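Local coordinates for protein NADH dehydrogenase, putative (Plasmodium falciparum, PDB 5JWC) that probably oxidises NADH through its bound FAD and passes the electrons to ubiquinone, as a type II NADH dehydrogenase of the malaria parasite, at residues V79-E84 and Q494-W499; V108-K113 and K310-Q315; G459-I464 and S485-V490. All blocks are in the same frame, centred on the assembly; numbering follows the deposited sequence.

In the fold
Contacts 1 and 3 are buried and share helix 484-495, whose end turns into contact 1 and whose body packs on a strand in contact 3. The two touch the same detergent molecule, and each has a bound inhibitor beside it. Contact 2 lies about 43 Å, centre to centre, from contact 3, across the chain's centre, and is only partly buried. Chemistry follows place: contact 1 joins the nucleotide-binding region to the C-terminal domain by a carboxylate-hydroxyl bond reinforced by water, contact 3 packs a leucine and aromatic rings between a strand and a helix of the C-terminal domain, and contact 2 pins two surface loops by one tyrosine bonded to a main-chain carbonyl.

Contact 1: residues V79-E84 and Q494-W499. With TRT (fragment of triton X-100), chain J; 4W0 (5-fluoro-3-methyl-2-{4-[4-(trifluoromethoxy)benzyl]phenyl}quinolin-4(1H)-one), chain K.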
loop_
_atom_site.group_PDB
_atom_site.type_symbol
_atom_site.label_atom_id
_atom_site.label_comp_id
_atom_site.label_asym_id
_atom_site.label_seq_id
_atom_site.Cartn_x
_atom_site.Cartn_y
_atom_site.Cartn_z
ATOM N N VAL A 79 6.020 -3.802 -1.778
ATOM C CA VAL A 79 6.743 -2.952 -0.864
ATOM C C VAL A 79 7.484 -3.753 0.208
ATOM O O VAL A 79 8.542 -3.330 0.663
ATOM C CB VAL A 79 5.793 -1.922 -0.222
ATOM C CG1 VAL A 79 6.475 -1.152 0.913
ATOM C CG2 VAL A 79 5.342 -0.947 -1.285
ATOM N N ASN A 80 6.954 -4.905 0.610
ATOM C CA ASN A 80 7.651 -5.705 1.633
ATOM C C ASN A 80 9.019 -6.228 1.181
ATOM O O ASN A 80 9.889 -6.520 2.019
ATOM C CB ASN A 80 6.769 -6.875 2.097
ATOM C CG ASN A 80 5.548 -6.400 2.891
ATOM O OD1 ASN A 80 4.407 -6.619 2.492
ATOM N ND2 ASN A 80 5.798 -5.712 4.002
ATOM N N VAL A 81 9.210 -6.372 -0.131
ATOM C CA VAL A 81 10.507 -6.785 -0.668
ATOM C C VAL A 81 11.484 -5.627 -0.632
ATOM O O VAL A 81 12.680 -5.831 -0.441
ATOM C CB VAL A 81 10.422 -7.297 -2.143
ATOM C CG1 VAL A 81 11.796 -7.792 -2.633
ATOM C CG2 VAL A 81 9.415 -8.404 -2.266
ATOM N N CYS A 82 10.963 -4.410 -0.769
ATOM C CA CYS A 82 11.798 -3.237 -1.025
ATOM C C CYS A 82 12.101 -2.353 0.187
ATOM O O CYS A 82 12.727 -1.296 0.038
ATOM C CB CYS A 82 11.128 -2.350 -2.077
ATOM S SG CYS A 82 10.812 -3.112 -3.636
ATOM N N THR A 83 11.633 -2.742 1.371
ATOM C CA THR A 83 11.850 -1.915 2.563
ATOM C C THR A 83 12.310 -2.733 3.758
ATOM O O THR A 83 12.122 -3.956 3.812
ATOM C CB THR A 83 10.569 -1.160 2.995
ATOM O OG1 THR A 83 9.491 -2.089 3.057
ATOM C CG2 THR A 83 10.187 -0.052 2.015
ATOM N N GLU A 84 12.928 -2.040 4.707
ATOM C CA GLU A 84 13.188 -2.587 6.040
ATOM C C GLU A 84 12.846 -1.512 7.063
ATOM O O GLU A 84 13.264 -0.363 6.914
ATOM C CB GLU A 84 14.656 -2.998 6.224
ATOM C CG GLU A 84 15.211 -3.953 5.185
ATOM C CD GLU A 84 14.688 -5.373 5.352
ATOM O OE1 GLU A 84 15.101 -6.265 4.578
ATOM O OE2 GLU A 84 13.867 -5.598 6.258
ATOM N N GLN A 494 20.447 -12.725 -2.552
ATOM C CA GLN A 494 21.581 -12.644 -1.629
ATOM C C GLN A 494 21.912 -11.204 -1.220
ATOM O O GLN A 494 22.565 -10.991 -0.200
ATOM C CB GLN A 494 22.816 -13.292 -2.233
ATOM C CG GLN A 494 22.637 -14.761 -2.544
ATOM C CD GLN A 494 23.825 -15.302 -3.312
ATOM O OE1 GLN A 494 23.760 -15.488 -4.527
ATOM N NE2 GLN A 494 24.919 -15.548 -2.609
ATOM N N LEU A 495 21.490 -10.225 -2.018
ATOM C CA LEU A 495 21.738 -8.829 -1.659
ATOM C C LEU A 495 20.698 -8.271 -0.671
ATOM O O LEU A 495 20.985 -7.323 0.070
ATOM C CB LEU A 495 21.807 -7.955 -2.918
ATOM C CG LEU A 495 22.934 -8.367 -3.887
ATOM C CD1 LEU A 495 22.955 -7.472 -5.123
ATOM C CD2 LEU A 495 24.303 -8.344 -3.179
ATOM N N LEU A 496 19.508 -8.869 -0.630
ATOM C CA LEU A 496 18.488 -8.424 0.316
ATOM C C LEU A 496 19.012 -8.551 1.769
ATOM O O LEU A 496 19.799 -9.433 2.064
ATOM C CB LEU A 496 17.200 -9.224 0.103
ATOM C CG LEU A 496 16.447 -8.888 -1.183
ATOM C CD1 LEU A 496 15.304 -9.882 -1.405
ATOM C CD2 LEU A 496 15.921 -7.426 -1.159
ATOM N N LEU A 497 18.590 -7.653 2.656
ATOM C CA LEU A 497 19.242 -7.523 3.972
ATOM C C LEU A 497 18.531 -8.229 5.130
ATOM O O LEU A 497 18.931 -8.072 6.289
ATOM C CB LEU A 497 19.410 -6.044 4.306
ATOM C CG LEU A 497 20.313 -5.357 3.268
ATOM C CD1 LEU A 497 20.349 -3.879 3.522
ATOM C CD2 LEU A 497 21.733 -5.939 3.341
ATOM N N SER A 498 17.481 -8.997 4.833
ATOM C CA SER A 498 16.812 -9.779 5.872
ATOM C C SER A 498 16.126 -10.993 5.266
ATOM O O SER A 498 15.807 -11.001 4.075
ATOM C CB SER A 498 15.785 -8.936 6.627
ATOM O OG SER A 498 14.680 -8.651 5.794
ATOM N N TRP A 499 15.889 -12.006 6.093
ATOM C CA TRP A 499 15.128 -13.176 5.666
ATOM C C TRP A 499 13.674 -12.832 5.350
ATOM O O TRP A 499 13.085 -13.435 4.464
ATOM C CB TRP A 499 15.202 -14.271 6.736
ATOM C CG TRP A 499 16.576 -14.855 6.829
ATOM C CD1 TRP A 499 17.488 -14.671 7.836
ATOM C CD2 TRP A 499 17.222 -15.670 5.845
ATOM N NE1 TRP A 499 18.649 -15.347 7.544
ATOM C CE2 TRP A 499 18.508 -15.972 6.328
ATOM C CE3 TRP A 499 16.824 -16.195 4.610
ATOM C CZ2 TRP A 499 19.406 -16.764 5.618
ATOM C CZ3 TRP A 499 17.716 -16.983 3.906
ATOM C CH2 TRP A 499 18.994 -17.256 4.410
HETATM C C25 TRT J . 25.697 -4.807 -2.041
HETATM O O24 TRT J . 24.449 -4.309 -2.421
HETATM C C23 TRT J . 24.606 -3.176 -3.273
HETATM C C22 TRT J . 23.538 -3.200 -4.318
HETATM O O21 TRT J . 24.007 -3.952 -5.472
HETATM C C20 TRT J . 22.959 -4.168 -6.402
HETATM C C19 TRT J . 23.528 -4.588 -7.751
HETATM O O18 TRT J . 24.180 -5.881 -7.732
HETATM C C17 TRT J . 24.990 -6.078 -8.883
HETATM C C16 TRT J . 25.681 -7.470 -8.796
HETATM O O15 TRT J . 26.867 -7.436 -7.947
HETATM C C12 TRT J . 26.924 -8.712 -7.294
HETATM C C13 TRT J . 26.901 -9.875 -8.109
HETATM C C14 TRT J . 26.911 -11.143 -7.511
HETATM C C11 TRT J . 26.938 -8.813 -5.904
HETATM C C10 TRT J . 26.953 -10.090 -5.298
HETATM C C9 TRT J . 26.943 -11.254 -6.102
HETATM C C6 TRT J . 26.950 -12.639 -5.442
HETATM C C8 TRT J . 28.397 -13.101 -5.139
HETATM C C7 TRT J . 26.216 -12.496 -4.107
HETATM C C5 TRT J . 26.036 -13.602 -6.318
HETATM C C1 TRT J . 26.556 -14.854 -7.157
HETATM C C2 TRT J . 27.713 -14.538 -8.126
HETATM C C4 TRT J . 26.861 -16.042 -6.232
HETATM C C3 TRT J . 25.403 -15.306 -8.038
HETATM C C1 4W0 K . -1.927 -3.524 6.315
HETATM C C2 4W0 K . -1.292 -2.463 5.654
HETATM C C3 4W0 K . -0.051 -2.690 5.032
HETATM C C4 4W0 K . 0.581 -3.955 5.047
HETATM C C5 4W0 K . -0.064 -5.001 5.709
HETATM C C6 4W0 K . -1.300 -4.798 6.336
HETATM O O1 4W0 K . 5.691 7.694 2.064
HETATM C C7 4W0 K . 1.921 -4.174 4.380
HETATM C C8 4W0 K . 2.551 -3.059 3.692
HETATM C C9 4W0 K . 1.862 -1.746 3.717
HETATM C C10 4W0 K . 2.323 -0.526 3.004
HETATM C C11 4W0 K . 2.431 -0.679 1.624
HETATM C C12 4W0 K . 2.826 0.384 0.849
HETATM C C13 4W0 K . 3.052 1.585 1.476
HETATM C C14 4W0 K . 2.905 1.765 2.847
HETATM C C15 4W0 K . 2.525 0.689 3.620
HETATM O O2 4W0 K . 2.484 -5.260 4.395
HETATM N N 4W0 K . 0.591 -1.568 4.340
HETATM C C16 4W0 K . 3.431 2.689 0.546
HETATM C C17 4W0 K . 4.038 3.979 1.002
HETATM C C18 4W0 K . 5.253 4.014 1.669
HETATM C C19 4W0 K . 5.800 5.242 2.019
HETATM C C20 4W0 K . 5.146 6.428 1.701
HETATM C C21 4W0 K . 3.935 6.372 1.009
HETATM C C22 4W0 K . 3.383 5.151 0.655
HETATM C C23 4W0 K . 3.881 -3.280 3.001
HETATM F F1 4W0 K . 0.509 -6.192 5.742
HETATM C C24 4W0 K . 5.879 8.085 3.428
HETATM F F2 4W0 K . 5.050 7.342 4.179
HETATM F F3 4W0 K . 5.576 9.387 3.606
HETATM F F4 4W0 K . 7.184 7.984 3.793
HETATM O O HOH W 1 16.557 -5.781 2.406
#
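Glu84 and Ser498 make the polar join: Ser498 OG donates to Glu84 OE1 over 2.7 Å, arriving on the syn side of the carboxylate and only 20° out of its plane. A bend at chi2 (-74°) in the glutamate chain helps bring its acid group to the turn. The serine suits its place because its short hydroxyl works twice: as N-cap of the helix that follows, OG also takes the backbone N-H of Ser501. Glu84 OE1 is gripped further by the hydroxyl of Ser501 and by a water 2.7 Å away, and that same water accepts from Leu497 N at 2.8 Å. A buried carboxylate oxygen thus has three polar partners, which probably favours its charged form.

Beside this polar cluster the contact turns apolar. Leu496 has just left the helix; with CG anti to its carbonyl carbon (chi1 -71°) it sends one branch, CD2, to within 3.7 Å of Val81 O, while its other branch, CD1, approaches Val81 CG1 at 4.3 Å. Valine and leucine are apt here, since both are buried and present only hydrocarbon. On the far flank Val79 sets CG2 3.6 Å from C12 on the phenylene ring of the bound inhibitor. Val79 O is held from opposite faces of its carbonyl plane, by Cys82 N and by Thr83 OG1, the latter at 2.9 Å, which ties down the short helical turn.

Around the contact, helix 499-515 supplies Lys500, whose amine bonds to the carbonyls of Asn80 and Thr83, and Phe505 and His504, which pack on Leu496 and Val81. Helix 158-174 lies against Val79 through Ile158 and Leu162, and strand 62-64 pairs with strand 83-85, bringing Phe63 against Glu84 and Leu497.

Contact 2: residues V108-K113 and K310-Q315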
loop_
_atom_site.group_PDB
_atom_site.type_symbol
_atom_site.label_atom_id
_atom_site.label_comp_id
_atom_site.label_asym_id
_atom_site.label_seq_id
_atom_site.Cartn_x
_atom_site.Cartn_y
_atom_site.Cartn_z
ATOM N N VAL A 108 24.201 21.699 11.007
ATOM C CA VAL A 108 25.262 21.117 11.801
ATOM C C VAL A 108 26.119 22.243 12.388
ATOM O O VAL A 108 26.404 23.220 11.707
ATOM C CB VAL A 108 26.132 20.164 10.963
ATOM C CG1 VAL A 108 27.177 19.504 11.843
ATOM C CG2 VAL A 108 25.244 19.106 10.267
ATOM N N PHE A 109 26.495 22.118 13.654
ATOM C CA PHE A 109 27.364 23.104 14.309
ATOM C C PHE A 109 28.607 22.395 14.770
ATOM O O PHE A 109 28.668 21.912 15.893
ATOM C CB PHE A 109 26.642 23.784 15.481
ATOM C CG PHE A 109 25.484 24.627 15.047
ATOM C CD1 PHE A 109 25.648 25.980 14.803
ATOM C CD2 PHE A 109 24.239 24.053 14.827
ATOM C CE1 PHE A 109 24.582 26.749 14.369
ATOM C CE2 PHE A 109 23.177 24.814 14.399
ATOM C CZ PHE A 109 23.344 26.163 14.165
ATOM N N TYR A 110 29.598 22.308 13.890
ATOM C CA TYR A 110 30.729 21.430 14.152
ATOM C C TYR A 110 31.620 21.892 15.304
ATOM O O TYR A 110 32.287 21.070 15.946
ATOM C CB TYR A 110 31.562 21.245 12.881
ATOM C CG TYR A 110 32.224 22.491 12.341
ATOM C CD1 TYR A 110 33.525 22.830 12.704
ATOM C CD2 TYR A 110 31.562 23.303 11.433
ATOM C CE1 TYR A 110 34.140 23.968 12.183
ATOM C CE2 TYR A 110 32.160 24.435 10.909
ATOM C CZ TYR A 110 33.446 24.763 11.285
ATOM O OH TYR A 110 34.029 25.895 10.757
ATOM N N GLU A 111 31.645 23.191 15.579
ATOM C CA GLU A 111 32.495 23.664 16.677
ATOM C C GLU A 111 31.929 23.267 18.036
ATOM O O GLU A 111 32.670 22.856 18.930
ATOM C CB GLU A 111 32.701 25.174 16.601
ATOM C CG GLU A 111 33.270 25.602 15.267
ATOM C CD GLU A 111 33.748 27.040 15.234
ATOM O OE1 GLU A 111 33.167 27.884 15.951
ATOM O OE2 GLU A 111 34.721 27.315 14.495
ATOM N N ASP A 112 30.612 23.353 18.181
ATOM C CA ASP A 112 29.982 22.985 19.442
ATOM C C ASP A 112 29.458 21.542 19.494
ATOM O O ASP A 112 28.866 21.142 20.497
ATOM C CB ASP A 112 28.862 23.977 19.749
ATOM C CG ASP A 112 29.389 25.396 19.958
ATOM O OD1 ASP A 112 30.395 25.549 20.689
ATOM O OD2 ASP A 112 28.812 26.350 19.390
ATOM N N LYS A 113 29.683 20.777 18.420
ATOM C CA LYS A 113 29.379 19.337 18.380
ATOM C C LYS A 113 27.919 18.995 18.680
ATOM O O LYS A 113 27.625 18.087 19.451
ATOM C CB LYS A 113 30.309 18.609 19.350
ATOM C CG LYS A 113 31.780 18.829 18.973
ATOM C CD LYS A 113 32.776 18.096 19.858
ATOM C CE LYS A 113 32.284 16.776 20.360
ATOM N NZ LYS A 113 33.246 16.247 21.378
ATOM N N LYS A 310 28.622 25.948 3.588
ATOM C CA LYS A 310 28.904 27.372 3.739
ATOM C C LYS A 310 29.402 27.760 5.127
ATOM O O LYS A 310 29.846 28.885 5.340
ATOM C CB LYS A 310 27.665 28.175 3.369
ATOM C CG LYS A 310 27.213 27.857 1.968
ATOM C CD LYS A 310 26.076 28.719 1.504
ATOM C CE LYS A 310 25.883 28.550 -0.004
ATOM N NZ LYS A 310 24.902 29.511 -0.593
ATOM N N THR A 311 29.356 26.815 6.055
ATOM C CA THR A 311 29.824 27.049 7.410
ATOM C C THR A 311 31.231 26.504 7.603
ATOM O O THR A 311 31.816 26.638 8.677
ATOM C CB THR A 311 28.885 26.401 8.462
ATOM O OG1 THR A 311 29.139 24.992 8.537
ATOM C CG2 THR A 311 27.423 26.641 8.115
ATOM N N ILE A 312 31.764 25.861 6.567
ATOM C CA ILE A 312 33.140 25.372 6.591
ATOM C C ILE A 312 33.975 26.244 5.663
ATOM O O ILE A 312 33.795 26.207 4.439
ATOM C CB ILE A 312 33.236 23.894 6.163
ATOM C CG1 ILE A 312 32.205 23.048 6.912
ATOM C CG2 ILE A 312 34.620 23.352 6.409
ATOM C CD1 ILE A 312 32.143 21.624 6.417
ATOM N N PRO A 313 34.871 27.059 6.246
ATOM C CA PRO A 313 35.606 28.051 5.449
ATOM C C PRO A 313 36.331 27.438 4.254
ATOM O O PRO A 313 36.047 27.831 3.121
ATOM C CB PRO A 313 36.590 28.665 6.462
ATOM C CG PRO A 313 36.637 27.695 7.613
ATOM C CD PRO A 313 35.280 27.063 7.661
ATOM N N VAL A 314 37.202 26.464 4.488
ATOM C CA VAL A 314 37.887 25.781 3.391
ATOM C C VAL A 314 36.934 25.164 2.337
ATOM O O VAL A 314 37.306 25.054 1.170
ATOM C CB VAL A 314 38.845 24.695 3.930
ATOM C CG1 VAL A 314 38.114 23.390 4.187
ATOM C CG2 VAL A 314 40.004 24.482 2.969
ATOM N N GLN A 315 35.715 24.777 2.718
ATOM C CA GLN A 315 34.787 24.172 1.752
ATOM C C GLN A 315 33.673 25.124 1.294
ATOM O O GLN A 315 32.763 24.714 0.564
ATOM C CB GLN A 315 34.140 22.899 2.340
ATOM C CG GLN A 315 35.111 21.796 2.742
ATOM C CD GLN A 315 34.536 20.408 2.489
ATOM O OE1 GLN A 315 33.806 20.196 1.519
ATOM N NE2 GLN A 315 34.871 19.456 3.356
#
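Tyr110 carries this contact, reaching from the turn after strand 99-109 to the loop 310-315 that follows helix 303-309. From CB the side chain starts out with CG set between the backbone N and the carbonyl carbon (chi1 64°), a direction that launches the ring toward Thr311. Along the ring, CD2 passes 4.1 Å from Thr311 OG1, the two side chains sliding by each other in opposite directions. CE2 comes next: it lies 3.2 Å from Thr311 O, which sits at the ring edge and in its plane, and 4.2 Å from Ile312 CG1, which approaches obliquely. At the tip, the phenol OH donates to Thr311 O over 3.1 Å. The bond lies in the carbonyl plane with a C=O...O angle of 153°. Tyr110 OH also brushes Pro313 CD at 3.5 Å, the proline ring coming from the opposite direction.

Each residue type fits its post. A tyrosine is long enough to bridge the gap and pairs an apolar ring, which also rests on Ile332 and Ile337, with a polar end. Thr311 spends its own hydroxyl on the carbonyl of Phe308, near the end of the preceding helix, and it is its main-chain oxygen that accepts the bond from Tyr110.

The join is therefore uncharged and aimed at the backbone: one moderately long hydrogen bond, backed by van der Waals contact, helps hold the two loops against each other.

Contact 3: residues G459-I464 and S485-V490; sequences GSLAYI and STFWKV. With 4W0 (5-fluoro-3-methyl-2-{4-[4-(trifluoromethoxy)benzyl]phenyl}quinolin-4(1H)-one), chain M; TRT (fragment of triton X-100), chain J.
Tyr463 OH is gripped by the carboxylate of Asp209 and the backbone N of His467; these bonds probably steady the Tyr463 ring, while the methylene CB of Tyr463 lies 4.4 Å from Trp488 NE1. The setting is an alpha/beta layer of the C-terminal domain: helix 484-495 lies across strand 460-465, the edge strand of a three-stranded antiparallel sheet. The axes of segments 460-464 and 485-490 approach to 9.7 Å, with their N-to-C directions 130° apart. Successive inward-facing positions of the strand, Leu461 and Tyr463, point at the helix.

Leu461 is the wedge. Its two methyls part to serve different rings, CD1 meeting Phe487 CE2 at 3.8 Å and CD2 meeting Trp488 CD1 at 3.8 Å; a branched, flexible leucine can fill such a fork. Trp488 reaches back to the strand with CG anti to its backbone N (chi1 -176°).

Tyr463 and Trp488 also line an inhibitor pocket, where flat surfaces suit a flat ligand. The quinolone lies nearly parallel to the Tyr463 ring, with its C2 over the ring centre, but turns its fluoro-substituted benzo edge onto one face of the Trp488 indole, an edge-to-face meeting in which quinolone C6 stands 3.2 Å above the indole plane, displaced toward the rim and 3.4 Å from Trp488 CZ3.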
loop_
_atom_site.group_PDB
_atom_site.type_symbol
_atom_site.label_atom_id
_atom_site.label_comp_id
_atom_site.label_asym_id
_atom_site.label_seq_id
_atom_site.Cartn_x
_atom_site.Cartn_y
_atom_site.Cartn_z
ATOM N N GLY A 459 30.285 -5.351 -10.169
ATOM C CA GLY A 459 29.490 -5.509 -11.369
ATOM C C GLY A 459 28.113 -4.874 -11.292
ATOM O O GLY A 459 27.677 -4.405 -10.236
ATOM N N SER A 460 27.434 -4.845 -12.433
ATOM C CA SER A 460 26.114 -4.248 -12.547
ATOM C C SER A 460 25.177 -5.172 -13.299
ATOM O O SER A 460 25.618 -5.955 -14.150
ATOM C CB SER A 460 26.184 -2.907 -13.268
ATOM O OG SER A 460 27.175 -2.072 -12.697
ATOM N N LEU A 461 23.887 -5.033 -13.000
ATOM C CA LEU A 461 22.836 -5.869 -13.540
ATOM C C LEU A 461 21.698 -4.984 -14.001
ATOM O O LEU A 461 21.389 -3.987 -13.348
ATOM C CB LEU A 461 22.289 -6.820 -12.460
ATOM C CG LEU A 461 22.535 -8.304 -12.597
ATOM C CD1 LEU A 461 24.022 -8.457 -12.283
ATOM C CD2 LEU A 461 21.713 -9.077 -11.594
ATOM N N ALA A 462 21.025 -5.375 -15.075
ATOM C CA ALA A 462 19.820 -4.655 -15.480
ATOM C C ALA A 462 18.795 -5.571 -16.133
ATOM O O ALA A 462 19.146 -6.431 -16.943
ATOM C CB ALA A 462 20.182 -3.508 -16.420
ATOM N N TYR A 463 17.523 -5.395 -15.778
ATOM C CA TYR A 463 16.434 -6.085 -16.460
ATOM C C TYR A 463 15.947 -5.241 -17.639
ATOM O O TYR A 463 15.654 -4.050 -17.474
ATOM C CB TYR A 463 15.273 -6.387 -15.505
ATOM C CG TYR A 463 14.145 -7.094 -16.225
ATOM C CD1 TYR A 463 14.291 -8.409 -16.650
ATOM C CD2 TYR A 463 12.952 -6.441 -16.507
ATOM C CE1 TYR A 463 13.275 -9.066 -17.326
ATOM C CE2 TYR A 463 11.924 -7.087 -17.199
ATOM C CZ TYR A 463 12.096 -8.401 -17.599
ATOM O OH TYR A 463 11.106 -9.069 -18.278
ATOM N N ILE A 464 15.880 -5.828 -18.837
ATOM C CA ILE A 464 15.585 -5.018 -20.027
ATOM C C ILE A 464 14.350 -5.483 -20.812
ATOM O O ILE A 464 14.135 -5.077 -21.966
ATOM C CB ILE A 464 16.814 -4.949 -20.997
ATOM C CG1 ILE A 464 17.108 -6.308 -21.638
ATOM C CG2 ILE A 464 18.065 -4.394 -20.271
ATOM C CD1 ILE A 464 18.103 -6.220 -22.790
ATOM N N SER A 485 17.347 -14.411 -16.345
ATOM C CA SER A 485 16.422 -14.021 -15.282
ATOM C C SER A 485 16.677 -14.825 -14.011
ATOM O O SER A 485 16.455 -14.322 -12.914
ATOM C CB SER A 485 14.960 -14.179 -15.731
ATOM O OG SER A 485 14.608 -15.550 -15.845
ATOM N N THR A 486 17.144 -16.069 -14.155
ATOM C CA THR A 486 17.467 -16.903 -12.992
ATOM C C THR A 486 18.673 -16.335 -12.269
ATOM O O THR A 486 18.741 -16.312 -11.032
ATOM C CB THR A 486 17.753 -18.381 -13.386
ATOM O OG1 THR A 486 16.651 -18.900 -14.140
ATOM C CG2 THR A 486 17.939 -19.233 -12.144
ATOM N N PHE A 487 19.636 -15.881 -13.057
ATOM C CA PHE A 487 20.835 -15.254 -12.530
ATOM C C PHE A 487 20.503 -14.012 -11.714
ATOM O O PHE A 487 21.037 -13.798 -10.619
ATOM C CB PHE A 487 21.772 -14.878 -13.672
ATOM C CG PHE A 487 23.005 -14.180 -13.215
ATOM C CD1 PHE A 487 24.005 -14.890 -12.584
ATOM C CD2 PHE A 487 23.161 -12.819 -13.405
ATOM C CE1 PHE A 487 25.147 -14.266 -12.151
ATOM C CE2 PHE A 487 24.313 -12.187 -12.987
ATOM C CZ PHE A 487 25.305 -12.912 -12.354
ATOM N N TRP A 488 19.617 -13.194 -12.263
ATOM C CA TRP A 488 19.176 -11.975 -11.596
ATOM C C TRP A 488 18.595 -12.316 -10.204
ATOM O O TRP A 488 18.955 -11.700 -9.207
ATOM C CB TRP A 488 18.159 -11.276 -12.487
ATOM C CG TRP A 488 17.645 -9.955 -12.046
ATOM C CD1 TRP A 488 18.074 -8.731 -12.462
ATOM C CD2 TRP A 488 16.547 -9.720 -11.152
ATOM N NE1 TRP A 488 17.322 -7.743 -11.871
ATOM C CE2 TRP A 488 16.376 -8.318 -11.065
ATOM C CE3 TRP A 488 15.697 -10.545 -10.412
ATOM C CZ2 TRP A 488 15.389 -7.727 -10.265
ATOM C CZ3 TRP A 488 14.705 -9.958 -9.622
ATOM C CH2 TRP A 488 14.564 -8.562 -9.557
ATOM N N LYS A 489 17.732 -13.327 -10.136
ATOM C CA LYS A 489 17.109 -13.722 -8.859
ATOM C C LYS A 489 18.130 -14.237 -7.837
ATOM O O LYS A 489 18.090 -13.880 -6.654
ATOM C CB LYS A 489 16.048 -14.786 -9.119
ATOM C CG LYS A 489 14.951 -14.283 -10.046
ATOM C CD LYS A 489 13.803 -15.257 -10.162
ATOM C CE LYS A 489 12.768 -14.677 -11.123
ATOM N NZ LYS A 489 11.660 -15.613 -11.382
ATOM N N VAL A 490 19.050 -15.074 -8.301
ATOM C CA VAL A 490 20.114 -15.590 -7.447
ATOM C C VAL A 490 20.944 -14.449 -6.879
ATOM O O VAL A 490 21.308 -14.462 -5.693
ATOM C CB VAL A 490 21.039 -16.571 -8.208
ATOM C CG1 VAL A 490 22.294 -16.854 -7.405
ATOM C CG2 VAL A 490 20.299 -17.866 -8.496
HETATM C C1 4W0 M . 12.635 -8.451 -13.042
HETATM C C2 4W0 M . 11.516 -8.543 -13.886
HETATM C C3 4W0 M . 11.135 -9.785 -14.423
HETATM C C4 4W0 M . 11.866 -10.951 -14.130
HETATM C C5 4W0 M . 12.981 -10.861 -13.286
HETATM C C6 4W0 M . 13.366 -9.628 -12.742
HETATM O O1 4W0 M . 5.022 -10.588 -25.012
HETATM C C7 4W0 M . 11.446 -12.275 -14.709
HETATM C C8 4W0 M . 10.294 -12.348 -15.592
HETATM C C9 4W0 M . 9.535 -11.113 -15.892
HETATM C C10 4W0 M . 8.340 -11.040 -16.817
HETATM C C11 4W0 M . 8.477 -11.364 -18.168
HETATM C C12 4W0 M . 7.402 -11.258 -19.043
HETATM C C13 4W0 M . 6.208 -10.794 -18.538
HETATM C C14 4W0 M . 6.074 -10.443 -17.223
HETATM C C15 4W0 M . 7.138 -10.548 -16.353
HETATM O O2 4W0 M . 12.065 -13.285 -14.452
HETATM N N 4W0 M . 9.956 -9.860 -15.323
HETATM C C16 4W0 M . 4.953 -10.622 -19.341
HETATM C C17 4W0 M . 5.018 -10.593 -20.843
HETATM C C18 4W0 M . 5.845 -9.697 -21.509
HETATM C C19 4W0 M . 5.854 -9.701 -22.902
HETATM C C20 4W0 M . 5.014 -10.573 -23.603
HETATM C C21 4W0 M . 4.180 -11.457 -22.927
HETATM C C22 4W0 M . 4.179 -11.458 -21.546
HETATM C C23 4W0 M . 9.890 -13.688 -16.163
HETATM F F1 4W0 M . 13.674 -11.964 -12.998
HETATM C C24 4W0 M . 5.998 -11.405 -25.613
HETATM F F2 4W0 M . 7.200 -10.906 -25.313
HETATM F F3 4W0 M . 5.836 -11.389 -26.946
HETATM F F4 4W0 M . 5.873 -12.653 -25.137
HETATM C C25 TRT J . 25.697 -4.807 -2.041
HETATM O O24 TRT J . 24.449 -4.309 -2.421
HETATM C C23 TRT J . 24.606 -3.176 -3.273
HETATM C C22 TRT J . 23.538 -3.200 -4.318
HETATM O O21 TRT J . 24.007 -3.952 -5.472
HETATM C C20 TRT J . 22.959 -4.168 -6.402
HETATM C C19 TRT J . 23.528 -4.588 -7.751
HETATM O O18 TRT J . 24.180 -5.881 -7.732
HETATM C C17 TRT J . 24.990 -6.078 -8.883
HETATM C C16 TRT J . 25.681 -7.470 -8.796
HETATM O O15 TRT J . 26.867 -7.436 -7.947
HETATM C C12 TRT J . 26.924 -8.712 -7.294
HETATM C C13 TRT J . 26.901 -9.875 -8.109
HETATM C C14 TRT J . 26.911 -11.143 -7.511
HETATM C C11 TRT J . 26.938 -8.813 -5.904
HETATM C C10 TRT J . 26.953 -10.090 -5.298
HETATM C C9 TRT J . 26.943 -11.254 -6.102
HETATM C C6 TRT J . 26.950 -12.639 -5.442
HETATM C C8 TRT J . 28.397 -13.101 -5.139
HETATM C C7 TRT J . 26.216 -12.496 -4.107
HETATM C C5 TRT J . 26.036 -13.602 -6.318
HETATM C C1 TRT J . 26.556 -14.854 -7.157
HETATM C C2 TRT J . 27.713 -14.538 -8.126
HETATM C C4 TRT J . 26.861 -16.042 -6.232
HETATM C C3 TRT J . 25.403 -15.306 -8.038
#